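Local coordinates for CCMAN5 (Cellulosimicrobium cellulans, PDB 2XSG), which is a calcium-containing family GH92 alpha-mannosidase that enables mannose-6-phosphate modification of yeast-produced lysosomal enzymes, probably by removing mannose that caps the phosphate on their glycans, at residues M323-T328 against F345-S350; M374-V379 against D422-L427. All coordinates share one frame; numbering follows the deposited sequence.

Contact 1. Residues M323-T328 against F345-S350; sequences MNATST and FTYYDS
M323 opens a two-residue antiparallel ribbon with Y348 and D349, then A325 and T326 carry the pairing on past its end. The ribbon lies in the GH92 catalytic domain beside helix 368-387, with Y347 on L381 and Y348 on L370. M323 and D349 form the hydrogen-bonded pair: M323 N gives to D349 O at 2.8 Å from above the carbonyl plane, while D349 N returns a straighter bond to M323 O, 3.0 Å and 164°. M323 CG stands anti to its carbonyl carbon, and the chain bends at chi3 so that CE lies 3.4 Å from S350 OG, a hydroxyl bonded to P402 O. The methyl of A325, just past the strand, packs its CB 3.6 Å from D349 CB and near Y347 CD2. Beyond it, Y347 O is gripped twice: A325 N reaches it at 3.0 Å in the carbonyl plane, and T326 OG1 comes in on a lone pair at 2.8 Å. N324 makes an Asx turn, its OD1 accepting from T326 N at 3.0 Å. T326 OG1 stands anti to the carbonyl carbon (chi1 -53°), turned to Y347 O. Buried backbone polarity is thus paid for largely by backbone groups, and the threonine hydroxyl extends that pairing beyond the regular ribbon.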
loop_
_atom_site.group_PDB
_atom_site.type_symbol
_atom_site.label_atom_id
_atom_site.label_comp_id
_atom_site.label_asym_id
_atom_site.label_seq_id
_atom_site.Cartn_x
_atom_site.Cartn_y
_atom_site.Cartn_z
ATOM N N MET A 323 -5.399 1.113 -7.738
ATOM C CA MET A 323 -6.315 0.132 -8.313
ATOM C C MET A 323 -6.629 0.487 -9.749
ATOM O O MET A 323 -6.602 1.661 -10.122
ATOM C CB MET A 323 -7.649 0.089 -7.560
ATOM C CG MET A 323 -7.589 0.148 -6.056
ATOM S SD MET A 323 -9.286 0.417 -5.477
ATOM C CE MET A 323 -8.963 1.573 -4.170
ATOM N N ASN A 324 -6.941 -0.531 -10.544
ATOM C CA ASN A 324 -7.428 -0.319 -11.909
ATOM C C ASN A 324 -8.716 0.507 -11.821
ATOM O O ASN A 324 -9.727 0.035 -11.289
ATOM C CB ASN A 324 -7.653 -1.677 -12.594
ATOM C CG ASN A 324 -7.963 -1.567 -14.084
ATOM O OD1 ASN A 324 -8.558 -0.586 -14.560
ATOM N ND2 ASN A 324 -7.599 -2.613 -14.828
ATOM N N ALA A 325 -8.650 1.756 -12.279
ATOM C CA ALA A 325 -9.802 2.673 -12.328
ATOM C C ALA A 325 -10.312 2.917 -13.761
ATOM O O ALA A 325 -10.939 3.938 -14.041
ATOM C CB ALA A 325 -9.445 3.990 -11.668
ATOM N N THR A 326 -10.069 1.947 -14.639
ATOM C CA THR A 326 -10.447 1.993 -16.064
ATOM C C THR A 326 -11.580 1.018 -16.384
ATOM O O THR A 326 -11.597 -0.111 -15.891
ATOM C CB THR A 326 -9.217 1.639 -16.965
ATOM O OG1 THR A 326 -8.116 2.482 -16.602
ATOM C CG2 THR A 326 -9.505 1.785 -18.472
ATOM N N SER A 327 -12.504 1.456 -17.233
ATOM C CA SER A 327 -13.589 0.609 -17.722
ATOM C C SER A 327 -13.091 -0.374 -18.771
ATOM O O SER A 327 -11.976 -0.227 -19.269
ATOM C CB SER A 327 -14.688 1.476 -18.330
ATOM O OG SER A 327 -14.273 2.068 -19.558
ATOM N N THR A 328 -13.924 -1.362 -19.115
ATOM C CA THR A 328 -13.598 -2.306 -20.202
ATOM C C THR A 328 -13.622 -1.625 -21.575
ATOM O O THR A 328 -13.125 -2.173 -22.559
ATOM C CB THR A 328 -14.497 -3.575 -20.189
ATOM O OG1 THR A 328 -15.878 -3.198 -20.340
ATOM C CG2 THR A 328 -14.318 -4.341 -18.887
ATOM N N PHE A 345 -3.288 2.786 -22.706
ATOM C CA PHE A 345 -2.744 2.482 -21.379
ATOM C C PHE A 345 -3.899 2.314 -20.407
ATOM O O PHE A 345 -5.026 2.759 -20.674
ATOM C CB PHE A 345 -1.760 3.570 -20.907
ATOM C CG PHE A 345 -2.406 4.768 -20.270
ATOM C CD1 PHE A 345 -3.014 5.751 -21.049
ATOM C CD2 PHE A 345 -2.357 4.940 -18.885
ATOM C CE1 PHE A 345 -3.598 6.875 -20.456
ATOM C CE2 PHE A 345 -2.944 6.060 -18.272
ATOM C CZ PHE A 345 -3.573 7.032 -19.062
ATOM N N THR A 346 -3.623 1.666 -19.287
ATOM C CA THR A 346 -4.629 1.485 -18.244
ATOM C C THR A 346 -4.470 2.589 -17.212
ATOM O O THR A 346 -3.355 2.850 -16.718
ATOM C CB THR A 346 -4.504 0.089 -17.601
ATOM O OG1 THR A 346 -4.825 -0.883 -18.594
ATOM C CG2 THR A 346 -5.471 -0.109 -16.403
ATOM N N TYR A 347 -5.585 3.247 -16.896
ATOM C CA TYR A 347 -5.574 4.307 -15.895
ATOM C C TYR A 347 -5.762 3.692 -14.504
ATOM O O TYR A 347 -6.756 3.010 -14.237
ATOM C CB TYR A 347 -6.653 5.355 -16.196
ATOM C CG TYR A 347 -6.730 6.479 -15.197
ATOM C CD1 TYR A 347 -5.785 7.505 -15.195
ATOM C CD2 TYR A 347 -7.747 6.521 -14.246
ATOM C CE1 TYR A 347 -5.849 8.544 -14.262
ATOM C CE2 TYR A 347 -7.825 7.568 -13.325
ATOM C CZ TYR A 347 -6.875 8.579 -13.346
ATOM O OH TYR A 347 -6.942 9.613 -12.433
ATOM N N TYR A 348 -4.790 3.940 -13.637
ATOM C CA TYR A 348 -4.869 3.573 -12.233
ATOM C C TYR A 348 -5.122 4.812 -11.365
ATOM O O TYR A 348 -4.762 5.941 -11.738
ATOM C CB TYR A 348 -3.575 2.854 -11.800
ATOM C CG TYR A 348 -3.376 1.557 -12.554
ATOM C CD1 TYR A 348 -2.695 1.520 -13.782
ATOM C CD2 TYR A 348 -3.915 0.372 -12.063
ATOM C CE1 TYR A 348 -2.546 0.316 -14.477
ATOM C CE2 TYR A 348 -3.783 -0.808 -12.746
ATOM C CZ TYR A 348 -3.101 -0.835 -13.945
ATOM O OH TYR A 348 -3.003 -2.043 -14.583
ATOM N N ASP A 349 -5.757 4.576 -10.218
ATOM C CA ASP A 349 -6.108 5.620 -9.266
ATOM C C ASP A 349 -6.165 5.013 -7.868
ATOM O O ASP A 349 -6.311 3.784 -7.725
ATOM C CB ASP A 349 -7.452 6.239 -9.648
ATOM C CG ASP A 349 -7.722 7.571 -8.951
ATOM O OD1 ASP A 349 -6.843 8.098 -8.223
ATOM O OD2 ASP A 349 -8.853 8.082 -9.113
ATOM N N SER A 350 -6.051 5.884 -6.869
ATOM C CA SER A 350 -6.044 5.574 -5.417
ATOM C C SER A 350 -4.639 5.694 -4.875
ATOM O O SER A 350 -3.844 4.777 -4.995
ATOM C CB SER A 350 -6.607 4.202 -5.069
ATOM O OG SER A 350 -6.753 4.099 -3.663
#

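Contact 2. Residues M374-V379 against D422-L427; sequences MVQSLV and DGFDRL
The F424 ring lies against the side of helix 368-387, with V375 over one face and Q376 at its edge. V375 CG1, anti to its backbone N, makes a CH-pi contact 4.0 Å from the centroid of the F424 ring and 27° off the normal, displaced toward CZ, which it meets at 3.6 Å. Q376 CB lies in the plane of the F424 ring, 4.0 Å from CD1. A416 of helix 409-418 touches both V375 and F424. The amide of Q376 is the second flat group: its chain leaves anti to the backbone N and bends at chi2 (64°), bringing both polar ends to the backbone of D425. OE1 of Q376 accepts from D425 N on a lone pair at 3.0 Å, and NE2 gives to a lone pair of D425 O at 2.9 Å. The two bonds fix which end of the amide is oxygen and hold its rotation, though D425 O lies 22° out of the amide plane. They fall on a type II beta turn, F424 to L427, that leads into helix 427-438 with R426 at the N-cap position, one of the connections between helices in a catalytic domain of the six-hairpin glycosidase clan. R426 adopts the positive phi of the turn's third position, and its guanidinium makes a salt bridge with D384 and a cation-pi contact with Y380. V379 puts CG1 3.4 Å from D425 O, while CG2 meets L427 CD1 at 4.1 Å.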
loop_
_atom_site.group_PDB
_atom_site.type_symbol
_atom_site.label_atom_id
_atom_site.label_comp_id
_atom_site.label_asym_id
_atom_site.label_seq_id
_atom_site.Cartn_x
_atom_site.Cartn_y
_atom_site.Cartn_z
ATOM N N MET A 374 0.989 3.191 -14.181
ATOM C CA MET A 374 0.762 3.931 -12.956
ATOM C C MET A 374 1.296 5.368 -13.016
ATOM O O MET A 374 0.622 6.304 -12.587
ATOM C CB MET A 374 1.375 3.175 -11.784
ATOM C CG MET A 374 0.654 1.875 -11.472
ATOM S SD MET A 374 1.449 1.038 -10.092
ATOM C CE MET A 374 0.308 -0.317 -9.784
ATOM N N VAL A 375 2.514 5.536 -13.536
ATOM C CA VAL A 375 3.114 6.856 -13.624
ATOM C C VAL A 375 2.353 7.709 -14.633
ATOM O O VAL A 375 2.077 8.880 -14.371
ATOM C CB VAL A 375 4.624 6.800 -13.969
ATOM C CG1 VAL A 375 5.187 8.223 -14.102
ATOM C CG2 VAL A 375 5.398 5.998 -12.866
ATOM N N GLN A 376 2.009 7.114 -15.774
ATOM C CA GLN A 376 1.206 7.797 -16.780
ATOM C C GLN A 376 -0.120 8.244 -16.175
ATOM O O GLN A 376 -0.605 9.346 -16.461
ATOM C CB GLN A 376 0.955 6.912 -18.007
ATOM C CG GLN A 376 0.110 7.599 -19.140
ATOM C CD GLN A 376 0.781 8.816 -19.781
ATOM O OE1 GLN A 376 1.378 8.711 -20.856
ATOM N NE2 GLN A 376 0.652 9.987 -19.142
ATOM N N SER A 377 -0.692 7.385 -15.334
ATOM C CA SER A 377 -1.973 7.683 -14.685
ATOM C C SER A 377 -1.817 8.854 -13.731
ATOM O O SER A 377 -2.680 9.750 -13.674
ATOM C CB SER A 377 -2.490 6.451 -13.946
ATOM O OG SER A 377 -2.664 5.371 -14.854
ATOM N N LEU A 378 -0.711 8.844 -12.986
ATOM C CA LEU A 378 -0.415 9.912 -12.029
ATOM C C LEU A 378 -0.277 11.250 -12.765
ATOM O O LEU A 378 -0.771 12.281 -12.294
ATOM C CB LEU A 378 0.867 9.592 -11.246
ATOM C CG LEU A 378 1.341 10.535 -10.133
ATOM C CD1 LEU A 378 0.222 10.853 -9.144
ATOM C CD2 LEU A 378 2.549 9.873 -9.430
ATOM N N VAL A 379 0.374 11.198 -13.930
ATOM C CA VAL A 379 0.479 12.359 -14.832
ATOM C C VAL A 379 -0.898 12.872 -15.292
ATOM O O VAL A 379 -1.148 14.071 -15.223
ATOM C CB VAL A 379 1.433 12.087 -16.021
ATOM C CG1 VAL A 379 1.343 13.191 -17.053
ATOM C CG2 VAL A 379 2.879 11.960 -15.518
ATOM N N ASP A 422 9.920 7.365 -21.160
ATOM C CA ASP A 422 9.546 8.609 -21.827
ATOM C C ASP A 422 8.218 8.503 -22.577
ATOM O O ASP A 422 7.554 7.462 -22.524
ATOM C CB ASP A 422 10.691 9.107 -22.721
ATOM C CG ASP A 422 10.995 8.170 -23.870
ATOM O OD1 ASP A 422 10.364 7.095 -23.993
ATOM O OD2 ASP A 422 11.893 8.511 -24.654
ATOM N N GLY A 423 7.839 9.574 -23.270
ATOM C CA GLY A 423 6.548 9.630 -23.952
ATOM C C GLY A 423 5.390 9.658 -22.965
ATOM O O GLY A 423 4.371 9.018 -23.188
ATOM N N PHE A 424 5.546 10.379 -21.861
ATOM C CA PHE A 424 4.452 10.518 -20.898
ATOM C C PHE A 424 3.543 11.644 -21.365
ATOM O O PHE A 424 3.834 12.832 -21.162
ATOM C CB PHE A 424 4.953 10.766 -19.471
ATOM C CG PHE A 424 5.440 9.512 -18.754
ATOM C CD1 PHE A 424 4.565 8.460 -18.472
ATOM C CD2 PHE A 424 6.764 9.401 -18.348
ATOM C CE1 PHE A 424 5.014 7.307 -17.808
ATOM C CE2 PHE A 424 7.222 8.267 -17.672
ATOM C CZ PHE A 424 6.351 7.217 -17.401
ATOM N N ASP A 425 2.441 11.250 -21.996
ATOM C CA ASP A 425 1.485 12.189 -22.530
ATOM C C ASP A 425 0.956 13.103 -21.425
ATOM O O ASP A 425 0.654 12.639 -20.322
ATOM C CB ASP A 425 0.349 11.435 -23.239
ATOM C CG ASP A 425 -0.660 12.371 -23.896
ATOM O OD1 ASP A 425 -0.230 13.311 -24.624
ATOM O OD2 ASP A 425 -1.886 12.165 -23.675
ATOM N N ARG A 426 0.883 14.407 -21.737
ATOM C CA ARG A 426 0.325 15.452 -20.861
ATOM C C ARG A 426 1.188 15.816 -19.652
ATOM O O ARG A 426 0.695 16.392 -18.680
ATOM C CB ARG A 426 -1.105 15.113 -20.410
ATOM C CG ARG A 426 -2.104 15.060 -21.558
ATOM C CD ARG A 426 -3.428 15.633 -21.100
ATOM N NE ARG A 426 -4.178 14.674 -20.322
ATOM C CZ ARG A 426 -5.119 14.973 -19.428
ATOM N NH1 ARG A 426 -5.451 16.240 -19.133
ATOM N NH2 ARG A 426 -5.714 13.969 -18.804
ATOM N N LEU A 427 2.475 15.500 -19.711
ATOM C CA LEU A 427 3.398 15.887 -18.632
ATOM C C LEU A 427 3.494 17.409 -18.530
ATOM O O LEU A 427 3.517 17.955 -17.429
ATOM C CB LEU A 427 4.774 15.250 -18.817
ATOM C CG LEU A 427 5.875 15.525 -17.787
ATOM C CD1 LEU A 427 5.514 14.952 -16.418
ATOM C CD2 LEU A 427 7.224 14.966 -18.289
#

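S377, on helix 368-387, joins the two contacts: its OG, 2.8 Å from Y348 N, probably hydrogen-bonds to the ribbon of contact 1. On that helix S377 faces the 345-350 segment, V375 and V379 face the 422-427 loop, and Q376 touches both, meeting F345 as well as D425. Both contacts are mostly buried, but contact 1 has no exposed touching residue, whereas contact 2 includes exposed G423 and D425 at its margin. Contact 1 is also nearer the chain centre, about 16 Å from it against 21 Å, centre to centre. Their chemistry differs: strand pairing through main-chain bonds and a hydroxyl in contact 1, a side-chain amide hydrogen-bonded to the backbone of a turn beside aliphatic and aromatic packing in contact 2.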